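Local structure of alginate biosynthesis protein AlgX (Pseudomonas aeruginosa, 4KNC) at residues D44-T49 with N205-Q210; G33-L38 with H196-Q201; F254-E257 with A261-L264; G78-V83 with Q169-E174; Y310-P315 with L383-S388. The protein takes part in O-acetylation of the exopolysaccharide alginate and protects the polymer from degradation as it crosses the periplasm. One frame throughout, in Å; residues are numbered along the deposited sequence.

Contact 1: D44-T49 with N205-Q210; sequences DWLFRT and NSYATQ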
# COMPACT_ATOMS: atom_id res chain seq x y z
N ASP A 44 3.46 24.66 -17.14
CA ASP A 44 3.94 23.33 -17.47
C ASP A 44 3.12 22.24 -16.75
O ASP A 44 3.58 21.10 -16.59
CB ASP A 44 5.42 23.19 -17.09
CG ASP A 44 6.34 23.86 -18.08
OD1 ASP A 44 5.85 24.58 -18.98
OD2 ASP A 44 7.57 23.66 -17.96
N TRP A 45 1.92 22.59 -16.29
CA TRP A 45 1.04 21.59 -15.69
C TRP A 45 0.55 20.59 -16.75
O TRP A 45 0.11 20.97 -17.83
CB TRP A 45 -0.12 22.24 -14.93
CG TRP A 45 0.31 22.72 -13.57
CD1 TRP A 45 0.96 23.88 -13.28
CD2 TRP A 45 0.17 22.02 -12.33
NE1 TRP A 45 1.21 23.96 -11.93
CE2 TRP A 45 0.73 22.82 -11.32
CE3 TRP A 45 -0.40 20.79 -11.97
CZ2 TRP A 45 0.76 22.44 -9.98
CZ3 TRP A 45 -0.38 20.41 -10.63
CH2 TRP A 45 0.20 21.23 -9.66
N LEU A 46 0.69 19.31 -16.44
CA LEU A 46 0.06 18.26 -17.21
C LEU A 46 -0.90 17.49 -16.30
O LEU A 46 -0.65 17.37 -15.09
CB LEU A 46 1.11 17.28 -17.77
CG LEU A 46 2.21 17.78 -18.72
CD1 LEU A 46 3.00 16.58 -19.26
CD2 LEU A 46 1.64 18.61 -19.87
N PHE A 47 -2.00 16.98 -16.85
CA PHE A 47 -2.87 16.11 -16.08
C PHE A 47 -3.12 14.84 -16.88
O PHE A 47 -3.11 14.86 -18.10
CB PHE A 47 -4.21 16.78 -15.80
CG PHE A 47 -4.13 17.89 -14.79
CD1 PHE A 47 -3.60 19.12 -15.13
CD2 PHE A 47 -4.61 17.70 -13.48
CE1 PHE A 47 -3.54 20.16 -14.19
CE2 PHE A 47 -4.55 18.72 -12.55
CZ PHE A 47 -4.02 19.95 -12.90
N ARG A 48 -3.34 13.73 -16.17
CA ARG A 48 -3.79 12.49 -16.79
C ARG A 48 -5.30 12.42 -16.68
O ARG A 48 -5.84 12.60 -15.61
CB ARG A 48 -3.18 11.30 -16.07
CG ARG A 48 -1.66 11.38 -15.94
CD ARG A 48 -1.18 10.32 -14.98
NE ARG A 48 -1.55 10.65 -13.61
CZ ARG A 48 -1.27 9.88 -12.56
NH1 ARG A 48 -0.65 8.73 -12.73
NH2 ARG A 48 -1.62 10.26 -11.34
N THR A 49 -5.99 12.15 -17.79
CA THR A 49 -7.45 12.16 -17.79
C THR A 49 -8.04 11.04 -16.92
O THR A 49 -8.99 11.27 -16.17
CB THR A 49 -7.99 12.03 -19.22
OG1 THR A 49 -7.37 10.90 -19.85
CG2 THR A 49 -7.66 13.28 -20.04
N ASN A 205 8.90 16.73 -26.38
CA ASN A 205 8.81 17.91 -25.53
C ASN A 205 9.92 17.94 -24.49
O ASN A 205 10.56 16.93 -24.21
CB ASN A 205 7.44 17.99 -24.85
CG ASN A 205 6.32 18.28 -25.82
OD1 ASN A 205 6.46 18.03 -27.02
ND2 ASN A 205 5.23 18.83 -25.33
N SER A 206 10.16 19.11 -23.92
CA SER A 206 11.16 19.24 -22.87
C SER A 206 10.59 20.13 -21.78
O SER A 206 10.10 21.22 -22.06
CB SER A 206 12.44 19.85 -23.44
OG SER A 206 13.55 19.56 -22.62
N TYR A 207 10.63 19.66 -20.53
CA TYR A 207 10.09 20.43 -19.41
C TYR A 207 11.16 20.68 -18.33
O TYR A 207 12.08 19.88 -18.15
CB TYR A 207 8.85 19.75 -18.81
CG TYR A 207 7.64 19.67 -19.75
CD1 TYR A 207 7.46 18.57 -20.59
CD2 TYR A 207 6.68 20.68 -19.78
CE1 TYR A 207 6.36 18.49 -21.45
CE2 TYR A 207 5.58 20.60 -20.62
CZ TYR A 207 5.42 19.51 -21.46
OH TYR A 207 4.33 19.44 -22.29
N ALA A 208 11.02 21.79 -17.62
CA ALA A 208 11.98 22.16 -16.59
C ALA A 208 11.90 21.24 -15.37
O ALA A 208 10.81 20.89 -14.92
CB ALA A 208 11.75 23.60 -16.15
N THR A 209 13.06 20.88 -14.84
CA THR A 209 13.14 20.22 -13.55
C THR A 209 12.65 21.17 -12.47
O THR A 209 13.04 22.34 -12.45
CB THR A 209 14.58 19.85 -13.21
OG1 THR A 209 15.09 18.98 -14.22
CG2 THR A 209 14.67 19.16 -11.85
N GLN A 210 11.79 20.68 -11.59
CA GLN A 210 11.30 21.49 -10.47
C GLN A 210 12.19 21.37 -9.25
O GLN A 210 12.71 20.30 -8.94
CB GLN A 210 9.89 21.05 -10.08
CG GLN A 210 8.77 21.80 -10.77
CD GLN A 210 7.43 21.58 -10.09
OE1 GLN A 210 6.76 20.57 -10.31
NE2 GLN A 210 7.02 22.54 -9.25
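Tyr207 meets Asp44 at its ring edge and Leu46 near its hydroxyl, joining the short antiparallel hairpin of strands 38-40 and 46-48 to the loop that follows helix 194-203 in the SGNH hydrolase-like domain. The closely packed part is formed by these two side chains against the ring. With CG beside its backbone N (chi1 -78°), Asp44 brings its carboxylate to the edge of the Tyr207 ring, close to the ring plane, while the carboxylate plane stands almost upright to the ring at 89°. Proximity to the weakly positive C-H edge of the ring is probably mildly favourable for the acid. Leu46 forms the buried end: its CD2 comes within 3.7 Å of Tyr207 OH and 4.2 Å of Tyr207 CZ, the methyl lying oblique to the ring, and its side chain also touches His196 and Ala199 of the helix. The Tyr207 hydroxyl has two partners: Asn205 ND2 donates to Tyr207 OH over 3.2 Å in a nearly straight bond (162°), with the hydroxyl oxygen almost in the amide plane, and Gln40 OE1 is hydrogen-bonded to it as well. The ring also stacks with that of His196, whose NE2 bonds to Asp44 O, so one histidine touches both sides of the contact.

The looser, solvent-facing side lies at Ala208 and the outer part of the partly exposed Asp44. Further along the loop, the exposed Ala208 adds little more than a marginal contact. Here Asp44 OD2 stays 3.9 Å from Ala208 N, whereas it approaches Tyr207 CD2 to 3.6 Å.

Contact 2: G33-L38 with H196-Q201; sequences GFFTHL and HKAAAQ
The methyl of Ala198 sits squarely over the face of the Phe35 ring, a CH-pi contact in which Ala198 CB is 3.6 Å from the ring centroid and only 9° off the ring normal. All six ring carbons consequently lie at similar distances from that one methyl. Phe35 presents this face because its CG is beside the backbone N (chi1 -50°) and its ring is turned by chi2 of -81°. The opposite face is met by Phe34 CD2, displaced toward the rim, so the ring is sandwiched between its chain neighbour and the helix.

Leu38 reaches the same helix, 194-203, one residue further on. Its CD1 lies 4.0 Å from Ala199 N and 4.2 Å from Ala198 CB, and it touches the Ala199 methyl too. The small alanines let the loop 33-38, which leads into strand 38-40, come close to the helix backbone. Thr194 and Phe195 of the same helix extend the surface against Phe35 and Leu38.

Phe35 lies near the proposed catalytic residues Asp148 and His150 without touching their triad. Because all four touching residues are buried, and their side chains meet carbon to carbon, the contact depends on shape and dispersion, with the CH-pi geometry giving it direction.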
# COMPACT_ATOMS: atom_id res chain seq x y z
N GLY A 33 1.03 3.34 -19.84
CA GLY A 33 -0.29 3.12 -19.27
C GLY A 33 -0.57 3.88 -17.98
O GLY A 33 -1.72 4.05 -17.58
N PHE A 34 0.50 4.35 -17.33
CA PHE A 34 0.39 5.13 -16.11
C PHE A 34 0.06 6.61 -16.38
O PHE A 34 -0.12 7.38 -15.43
CB PHE A 34 1.70 5.01 -15.32
CG PHE A 34 1.62 5.57 -13.92
CD1 PHE A 34 0.83 4.97 -12.96
CD2 PHE A 34 2.35 6.70 -13.57
CE1 PHE A 34 0.76 5.49 -11.66
CE2 PHE A 34 2.29 7.23 -12.28
CZ PHE A 34 1.49 6.63 -11.32
N PHE A 35 -0.03 7.00 -17.65
CA PHE A 35 -0.21 8.42 -17.99
C PHE A 35 -1.47 8.73 -18.81
O PHE A 35 -1.70 9.87 -19.19
CB PHE A 35 1.02 8.95 -18.71
CG PHE A 35 2.31 8.65 -17.99
CD1 PHE A 35 2.72 9.43 -16.93
CD2 PHE A 35 3.10 7.57 -18.38
CE1 PHE A 35 3.91 9.15 -16.25
CE2 PHE A 35 4.28 7.28 -17.70
CZ PHE A 35 4.69 8.07 -16.64
N THR A 36 -2.28 7.70 -19.06
CA THR A 36 -3.41 7.79 -19.98
C THR A 36 -4.52 8.78 -19.60
O THR A 36 -5.07 8.67 -18.51
CB THR A 36 -4.07 6.40 -20.10
OG1 THR A 36 -3.04 5.41 -20.19
CG2 THR A 36 -4.98 6.32 -21.30
N HIS A 37 -4.81 9.77 -20.44
CA HIS A 37 -3.90 10.29 -21.45
C HIS A 37 -3.53 11.71 -20.99
O HIS A 37 -4.25 12.31 -20.17
CB HIS A 37 -4.51 10.26 -22.86
CG HIS A 37 -5.57 11.29 -23.10
ND1 HIS A 37 -6.92 10.98 -23.17
CD2 HIS A 37 -5.49 12.63 -23.33
CE1 HIS A 37 -7.61 12.08 -23.40
NE2 HIS A 37 -6.77 13.09 -23.50
N LEU A 38 -2.43 12.26 -21.49
CA LEU A 38 -1.91 13.53 -20.96
C LEU A 38 -2.55 14.73 -21.63
O LEU A 38 -2.73 14.74 -22.84
CB LEU A 38 -0.40 13.61 -21.13
CG LEU A 38 0.42 12.58 -20.36
CD1 LEU A 38 1.83 12.52 -20.93
CD2 LEU A 38 0.45 12.91 -18.85
N HIS A 196 6.13 14.62 -17.39
CA HIS A 196 6.96 15.42 -18.30
C HIS A 196 7.88 14.50 -19.11
O HIS A 196 8.05 14.71 -20.31
CB HIS A 196 7.79 16.44 -17.52
CG HIS A 196 7.01 17.62 -17.02
ND1 HIS A 196 7.40 18.34 -15.91
CD2 HIS A 196 5.89 18.22 -17.49
CE1 HIS A 196 6.55 19.34 -15.72
NE2 HIS A 196 5.63 19.29 -16.67
N LYS A 197 8.44 13.48 -18.46
CA LYS A 197 9.28 12.51 -19.14
C LYS A 197 8.48 11.69 -20.15
O LYS A 197 8.98 11.38 -21.25
CB LYS A 197 9.95 11.56 -18.15
CG LYS A 197 11.01 12.23 -17.28
CD LYS A 197 11.70 11.20 -16.40
CE LYS A 197 12.47 11.87 -15.28
NZ LYS A 197 12.97 10.85 -14.30
N ALA A 198 7.25 11.34 -19.78
CA ALA A 198 6.39 10.59 -20.69
C ALA A 198 6.06 11.43 -21.92
O ALA A 198 6.12 10.96 -23.06
CB ALA A 198 5.09 10.13 -19.97
N ALA A 199 5.73 12.69 -21.68
CA ALA A 199 5.45 13.62 -22.77
C ALA A 199 6.68 13.83 -23.66
O ALA A 199 6.54 14.03 -24.87
CB ALA A 199 4.94 14.96 -22.23
N ALA A 200 7.87 13.79 -23.07
CA ALA A 200 9.12 13.89 -23.83
C ALA A 200 9.29 12.68 -24.73
O ALA A 200 9.69 12.80 -25.88
CB ALA A 200 10.32 14.03 -22.89
N GLN A 201 8.98 11.50 -24.20
CA GLN A 201 9.11 10.28 -24.99
C GLN A 201 8.12 10.26 -26.16
O GLN A 201 8.47 9.84 -27.27
CB GLN A 201 8.92 9.05 -24.10
CG GLN A 201 9.56 7.79 -24.65
CD GLN A 201 8.66 7.05 -25.58
OE1 GLN A 201 7.46 6.92 -25.33
NE2 GLN A 201 9.22 6.56 -26.69

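Contact 3: F254-E257 with A261-L264; sequences FLEE and ADIL
Glu256 reaches from helix 251-259 back to Ile263, across the tight turn between the helix and the edge strand 263-265 of the beta-alpha-beta unit that begins with strand 237-240. This unit belongs to the parallel sheet of the SGNH hydrolase-like domain.

The polar interactions centre on one carboxylate oxygen. Ile263 N donates over 3.2 Å, in an almost straight bond (169°), to the anti lone pair of Glu256 OE2, the one turned away from the other oxygen. An extended Glu256 chain beyond CG (chi2 167°) carries the acid that far. The same OE2 receives a bond from a water that also donates to Ile263 O, so both backbone polar groups of Ile263 are tied to the glutamate, one directly and one through water. Asp262 OD1 lies 3.9 Å from Glu256 OE2; this proximity of like charges is probably eased by the two donors to OE2 and by a long, weak ion pair from Asp262 to Lys179.

The apolar interactions lie beneath this. Glu256 and Ile263 run antiparallel alongside one another, bringing Glu256 CG to 3.5 Å from Ile263 CG1. Leu255 CB packs on the same CG1 at 3.9 Å, and Ile263 continues onto Ile237 and Leu239 of the neighbouring strand.

At the turn carbonyl, Glu256 CA makes a C-H...O contact of 3.4 Å with Ala261 O, and Glu256 CG packs closely against the same oxygen at 3.2 Å.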
# COMPACT_ATOMS: atom_id res chain seq x y z
N PHE A 254 6.22 15.22 9.09
CA PHE A 254 5.12 16.15 9.38
C PHE A 254 4.07 15.50 10.28
O PHE A 254 3.50 16.16 11.14
CB PHE A 254 4.51 16.67 8.09
CG PHE A 254 5.47 17.47 7.23
CD1 PHE A 254 6.19 18.53 7.77
CD2 PHE A 254 5.67 17.15 5.90
CE1 PHE A 254 7.08 19.27 6.99
CE2 PHE A 254 6.57 17.88 5.11
CZ PHE A 254 7.26 18.94 5.66
N LEU A 255 3.82 14.21 10.09
CA LEU A 255 2.93 13.51 11.01
C LEU A 255 3.45 13.62 12.44
O LEU A 255 2.67 13.90 13.36
CB LEU A 255 2.77 12.04 10.63
CG LEU A 255 1.91 11.76 9.39
CD1 LEU A 255 2.05 10.30 8.96
CD2 LEU A 255 0.46 12.09 9.65
N GLU A 256 4.74 13.41 12.64
CA GLU A 256 5.29 13.53 14.00
C GLU A 256 5.15 14.95 14.52
O GLU A 256 4.77 15.16 15.67
CB GLU A 256 6.75 13.10 14.05
CG GLU A 256 6.99 11.64 13.71
CD GLU A 256 8.46 11.35 13.47
OE1 GLU A 256 9.16 12.28 13.04
OE2 GLU A 256 8.90 10.21 13.73
N GLU A 257 5.46 15.92 13.67
CA GLU A 257 5.43 17.31 14.08
C GLU A 257 4.04 17.68 14.57
O GLU A 257 3.88 18.21 15.66
CB GLU A 257 5.86 18.26 12.95
CG GLU A 257 5.73 19.70 13.38
CD GLU A 257 5.99 20.71 12.28
OE1 GLU A 257 6.44 20.31 11.18
OE2 GLU A 257 5.73 21.90 12.54
N ALA A 261 3.76 12.38 18.21
CA ALA A 261 4.11 10.97 18.41
C ALA A 261 5.13 10.49 17.39
O ALA A 261 5.14 10.97 16.26
CB ALA A 261 2.86 10.11 18.30
N ASP A 262 5.98 9.54 17.80
CA ASP A 262 6.87 8.82 16.87
C ASP A 262 6.09 8.05 15.80
O ASP A 262 5.09 7.40 16.09
CB ASP A 262 7.79 7.85 17.62
CG ASP A 262 9.06 8.52 18.15
OD1 ASP A 262 9.53 9.48 17.51
OD2 ASP A 262 9.58 8.10 19.20
N ILE A 263 6.56 8.12 14.57
CA ILE A 263 5.93 7.38 13.48
C ILE A 263 6.94 6.44 12.87
O ILE A 263 7.90 6.88 12.23
CB ILE A 263 5.41 8.34 12.39
CG1 ILE A 263 4.45 9.38 12.99
CG2 ILE A 263 4.74 7.56 11.27
CD1 ILE A 263 3.05 8.88 13.25
N LEU A 264 6.76 5.14 13.08
CA LEU A 264 7.60 4.14 12.42
C LEU A 264 7.28 4.06 10.95
O LEU A 264 6.23 3.53 10.59
CB LEU A 264 7.38 2.76 13.04
CG LEU A 264 7.59 2.69 14.55
CD1 LEU A 264 7.11 1.34 15.07
CD2 LEU A 264 9.06 2.90 14.89
O HOH W 1 9.81 8.40 11.27

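Contact 4: G78-V83 with Q169-E174; sequences GIELVV and QVPGFE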
# COMPACT_ATOMS: atom_id res chain seq x y z
N GLY A 78 -5.57 -5.60 18.80
CA GLY A 78 -5.32 -4.33 19.46
C GLY A 78 -4.76 -3.23 18.55
O GLY A 78 -4.07 -2.33 19.02
N ILE A 79 -5.07 -3.31 17.26
CA ILE A 79 -4.58 -2.33 16.28
C ILE A 79 -5.72 -1.55 15.62
O ILE A 79 -6.62 -2.14 15.02
CB ILE A 79 -3.73 -3.01 15.19
CG1 ILE A 79 -2.69 -3.93 15.83
CG2 ILE A 79 -3.04 -1.98 14.31
CD1 ILE A 79 -2.03 -4.86 14.84
N GLU A 80 -5.68 -0.23 15.73
CA GLU A 80 -6.65 0.64 15.07
C GLU A 80 -6.10 0.98 13.69
O GLU A 80 -4.90 1.23 13.54
CB GLU A 80 -6.85 1.93 15.86
CG GLU A 80 -7.41 1.76 17.26
CD GLU A 80 -8.92 1.58 17.25
OE1 GLU A 80 -9.58 1.97 16.27
OE2 GLU A 80 -9.45 1.04 18.24
N LEU A 81 -6.96 1.01 12.68
CA LEU A 81 -6.53 1.29 11.32
C LEU A 81 -6.93 2.70 10.85
O LEU A 81 -8.09 3.09 10.95
CB LEU A 81 -7.06 0.23 10.35
CG LEU A 81 -6.61 0.34 8.88
CD1 LEU A 81 -5.10 0.20 8.78
CD2 LEU A 81 -7.30 -0.70 8.03
N VAL A 82 -5.95 3.45 10.33
CA VAL A 82 -6.20 4.73 9.70
C VAL A 82 -5.83 4.61 8.22
O VAL A 82 -4.72 4.19 7.90
CB VAL A 82 -5.34 5.84 10.35
CG1 VAL A 82 -5.45 7.14 9.56
CG2 VAL A 82 -5.75 6.05 11.80
N VAL A 83 -6.76 4.96 7.32
CA VAL A 83 -6.43 4.96 5.90
C VAL A 83 -6.26 6.39 5.36
O VAL A 83 -7.12 7.26 5.54
CB VAL A 83 -7.44 4.13 5.02
CG1 VAL A 83 -7.37 4.54 3.56
CG2 VAL A 83 -7.18 2.62 5.13
N GLN A 169 -7.98 11.50 17.66
CA GLN A 169 -9.29 10.94 18.02
C GLN A 169 -9.24 9.43 18.30
O GLN A 169 -10.19 8.85 18.84
CB GLN A 169 -10.32 11.16 16.90
CG GLN A 169 -10.64 12.62 16.56
CD GLN A 169 -11.32 12.77 15.21
OE1 GLN A 169 -11.62 11.78 14.53
NE2 GLN A 169 -11.54 14.01 14.79
N VAL A 170 -8.15 8.80 17.90
CA VAL A 170 -8.07 7.34 17.94
C VAL A 170 -7.97 6.82 19.38
O VAL A 170 -7.12 7.28 20.14
CB VAL A 170 -6.90 6.81 17.07
CG1 VAL A 170 -6.84 5.30 17.11
CG2 VAL A 170 -7.07 7.28 15.65
N PRO A 171 -8.84 5.87 19.75
CA PRO A 171 -8.83 5.33 21.12
C PRO A 171 -7.44 4.84 21.53
O PRO A 171 -6.80 4.10 20.78
CB PRO A 171 -9.82 4.16 21.04
CG PRO A 171 -10.76 4.52 19.93
CD PRO A 171 -9.90 5.25 18.93
N GLY A 172 -6.96 5.27 22.69
CA GLY A 172 -5.61 4.95 23.11
C GLY A 172 -4.53 5.98 22.80
O GLY A 172 -3.43 5.91 23.37
N PHE A 173 -4.82 6.94 21.92
CA PHE A 173 -3.82 7.94 21.50
C PHE A 173 -3.20 8.69 22.68
O PHE A 173 -2.04 9.11 22.63
CB PHE A 173 -4.39 8.95 20.49
CG PHE A 173 -3.36 9.93 19.95
CD1 PHE A 173 -2.62 9.63 18.81
CD2 PHE A 173 -3.14 11.15 20.59
CE1 PHE A 173 -1.68 10.52 18.32
CE2 PHE A 173 -2.18 12.04 20.11
CZ PHE A 173 -1.45 11.73 18.96
N GLU A 174 -3.96 8.86 23.76
CA GLU A 174 -3.48 9.66 24.88
C GLU A 174 -2.35 8.98 25.65
O GLU A 174 -1.50 9.65 26.24
CB GLU A 174 -4.64 10.04 25.81
CG GLU A 174 -4.37 11.28 26.64
CD GLU A 174 -4.37 12.56 25.81
OE1 GLU A 174 -4.61 12.49 24.58
OE2 GLU A 174 -4.13 13.64 26.39
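Strand 80-85, an outermost strand of the parallel sheet in the SGNH hydrolase-like domain, meets the type II beta turn Val170-Phe173 that follows helix 153-169. Val170 is the central residue of the contact. One of its methyls, CG1, lies 3.6 Å from both Glu80 CB and Glu80 CG, so it rests against the aliphatic part of the glutamate, the two side chains lying alongside each other and pointing opposite ways. CG1 is anti to the Val170 backbone N (chi1 -179°), and the other branch, CG2, faces Val82 CG2 more loosely at 4.3 Å. Val170 thus spans two strand residues that point to the same side of the sheet, and it also touches Ile293 of the adjoining strand.

Glu80 is bent at chi2 (-81°), which carries its carboxylate toward Pro171. The Glu80 chain runs roughly perpendicular to the direction of the proline ring, with Glu80 CD 4.2 Å from Pro171 CD and Glu80 OE2 4.1 Å from Pro171 CG. The acid has its main polar partner elsewhere: Trp127 NE1 is hydrogen-bonded to Glu80 OE1, while Lys75 makes a long, weak ion pair with OE2. Trp127 also touches Pro171 and Val82, and so borders both segments.

The turn is closed by the bond from Phe173 N to Val170 O (2.9 Å), and Gly172 takes the positive phi that such a turn requires at its third position. Glu80 therefore serves two chemistries at once: its methylenes join Val170 in apolar packing, while the indole N-H satisfies one oxygen of a buried acid.

Contact 5: Y310-P315 with L383-S388; sequences YRQAMP and LKIEQS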
# COMPACT_ATOMS: atom_id res chain seq x y z
N TYR A 310 -5.82 -10.03 0.32
CA TYR A 310 -6.44 -10.39 1.59
C TYR A 310 -6.09 -11.80 2.06
O TYR A 310 -5.94 -12.03 3.26
CB TYR A 310 -7.95 -10.14 1.53
CG TYR A 310 -8.25 -8.67 1.30
CD1 TYR A 310 -8.30 -7.77 2.36
CD2 TYR A 310 -8.40 -8.18 0.01
CE1 TYR A 310 -8.53 -6.41 2.14
CE2 TYR A 310 -8.65 -6.83 -0.22
CZ TYR A 310 -8.71 -5.95 0.85
OH TYR A 310 -8.94 -4.60 0.63
N ARG A 311 -5.93 -12.73 1.11
CA ARG A 311 -5.47 -14.08 1.46
C ARG A 311 -4.10 -14.11 2.16
O ARG A 311 -3.78 -15.03 2.90
CB ARG A 311 -5.44 -14.98 0.22
CG ARG A 311 -6.80 -15.21 -0.37
CD ARG A 311 -6.73 -16.18 -1.53
NE ARG A 311 -6.34 -17.52 -1.10
CZ ARG A 311 -6.08 -18.50 -1.95
NH1 ARG A 311 -6.16 -18.27 -3.26
NH2 ARG A 311 -5.74 -19.71 -1.52
N GLN A 312 -3.27 -13.10 1.89
CA GLN A 312 -2.02 -12.94 2.62
C GLN A 312 -2.24 -12.10 3.90
O GLN A 312 -1.84 -12.50 4.99
CB GLN A 312 -0.98 -12.28 1.72
CG GLN A 312 -0.58 -13.11 0.52
CD GLN A 312 0.27 -12.34 -0.45
OE1 GLN A 312 1.48 -12.16 -0.24
NE2 GLN A 312 -0.35 -11.86 -1.52
N ALA A 313 -2.88 -10.94 3.75
CA ALA A 313 -2.99 -10.02 4.88
C ALA A 313 -3.70 -10.61 6.09
O ALA A 313 -3.22 -10.46 7.21
CB ALA A 313 -3.64 -8.71 4.45
N MET A 314 -4.81 -11.31 5.86
CA MET A 314 -5.58 -11.89 6.96
C MET A 314 -4.75 -12.81 7.88
O MET A 314 -4.63 -12.54 9.07
CB MET A 314 -6.87 -12.58 6.47
CG MET A 314 -7.90 -11.61 5.92
SD MET A 314 -8.56 -10.54 7.21
CE MET A 314 -9.80 -11.63 7.92
N PRO A 315 -4.15 -13.89 7.33
CA PRO A 315 -3.36 -14.74 8.23
C PRO A 315 -2.06 -14.09 8.70
O PRO A 315 -1.48 -14.55 9.68
CB PRO A 315 -3.03 -15.95 7.35
CG PRO A 315 -3.04 -15.39 5.95
CD PRO A 315 -4.18 -14.43 5.96
N LEU A 383 -2.08 -20.53 -7.32
CA LEU A 383 -1.93 -19.22 -6.70
C LEU A 383 -0.54 -18.66 -6.94
O LEU A 383 0.44 -19.21 -6.49
CB LEU A 383 -2.20 -19.31 -5.19
CG LEU A 383 -1.86 -18.02 -4.44
CD1 LEU A 383 -2.61 -16.84 -5.03
CD2 LEU A 383 -2.13 -18.16 -2.95
N LYS A 384 -0.47 -17.54 -7.65
CA LYS A 384 0.81 -16.93 -7.96
C LYS A 384 0.94 -15.58 -7.25
O LYS A 384 0.14 -14.68 -7.48
CB LYS A 384 0.97 -16.78 -9.47
CG LYS A 384 2.38 -16.46 -9.94
N ILE A 385 1.94 -15.47 -6.38
CA ILE A 385 2.16 -14.27 -5.58
C ILE A 385 3.41 -13.54 -6.02
O ILE A 385 4.52 -14.07 -5.91
CB ILE A 385 2.31 -14.61 -4.08
CG1 ILE A 385 1.09 -15.38 -3.58
CG2 ILE A 385 2.54 -13.34 -3.25
CD1 ILE A 385 1.13 -15.68 -2.11
N GLU A 386 3.23 -12.32 -6.52
CA GLU A 386 4.35 -11.48 -6.91
C GLU A 386 4.65 -10.49 -5.80
O GLU A 386 3.77 -9.76 -5.34
CB GLU A 386 4.05 -10.74 -8.22
CG GLU A 386 3.70 -11.62 -9.41
CD GLU A 386 4.85 -12.51 -9.83
OE1 GLU A 386 4.59 -13.67 -10.23
OE2 GLU A 386 6.02 -12.06 -9.79
N GLN A 387 5.91 -10.45 -5.37
CA GLN A 387 6.32 -9.57 -4.30
C GLN A 387 7.21 -8.47 -4.85
O GLN A 387 7.99 -8.71 -5.78
CB GLN A 387 7.07 -10.39 -3.25
CG GLN A 387 7.84 -9.59 -2.26
CD GLN A 387 8.52 -10.48 -1.23
OE1 GLN A 387 7.96 -10.78 -0.17
NE2 GLN A 387 9.74 -10.91 -1.54
N SER A 388 7.09 -7.26 -4.30
CA SER A 388 7.91 -6.13 -4.71
C SER A 388 9.40 -6.44 -4.65
O SER A 388 9.86 -7.11 -3.73
CB SER A 388 7.62 -4.91 -3.82
OG SER A 388 8.56 -3.88 -4.05
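The guanidinium of Arg311 is covered on one face by Leu383, whose CD2 stands 3.9 Å above its plane, displaced toward the rim. The methyl approaches Arg311 NH1 to 4.0 Å, CZ and NH2 lying only slightly farther from it. Arg311 and Leu383 point toward one another, the arginine from helix 307-316 and the leucine from strand 380-386, an outermost strand of an antiparallel sheet in the carbohydrate-binding module. A bend at chi3 (66°) turns the arginine's flat end under the methyl. Its nitrogens have partners beyond the two segments: NH1 forms a salt bridge with Glu381, and NH2 is hydrogen-bonded to Gln400 O.

The amide of Gln312 is the second flat group, and it meets two branches of Ile385. CG2 approaches Gln312 OE1 to 3.4 Å and Gln312 NE2 to 3.7 Å, while Ile385 CD1 lies 3.8 Å from Gln312 CD. The glutamine chain is extended beyond CG (chi2 171°), which carries the amide out from the helix to the isoleucine. Gln312 NE2 donates back to Ser308 O within its own helix, a bond that probably limits rotation of the amide.

Leu278 also touches Gln312, and Phe399 and Tyr397 of strand 396-400 touch Leu383 and Ile385, respectively. The contact lies at the interface of the SGNH hydrolase-like domain, which holds the helix, and the carbohydrate-binding module. A leucine methyl lies over the guanidinium face, and isoleucine branches touch the amide atoms of Gln312. The attraction between the two segments is consequently mainly van der Waals, while bonds to Glu381, Gln400 and Ser308 hold the polar ends.

How the contacts relate
From the N terminus, 33-38 and 44-49 come first and find their partners more than 150 residues later, at 196-201 and 205-210. Contacts 2 and 1 therefore cross in chain order, and they touch in space, both joining the hairpin region to helix 194-203 and its following loop. Contact 4 opens and closes within both of these long loops, tying strand 80-85 to the turn after helix 153-169. Contact 3 follows as a short local closure of a beta-alpha-beta unit; it reaches the same parallel sheet as contact 4, their centres about 14 Å apart. Contact 5 comes last, closing a 67-residue excursion and linking helix 307-316 to the carbohydrate-binding module.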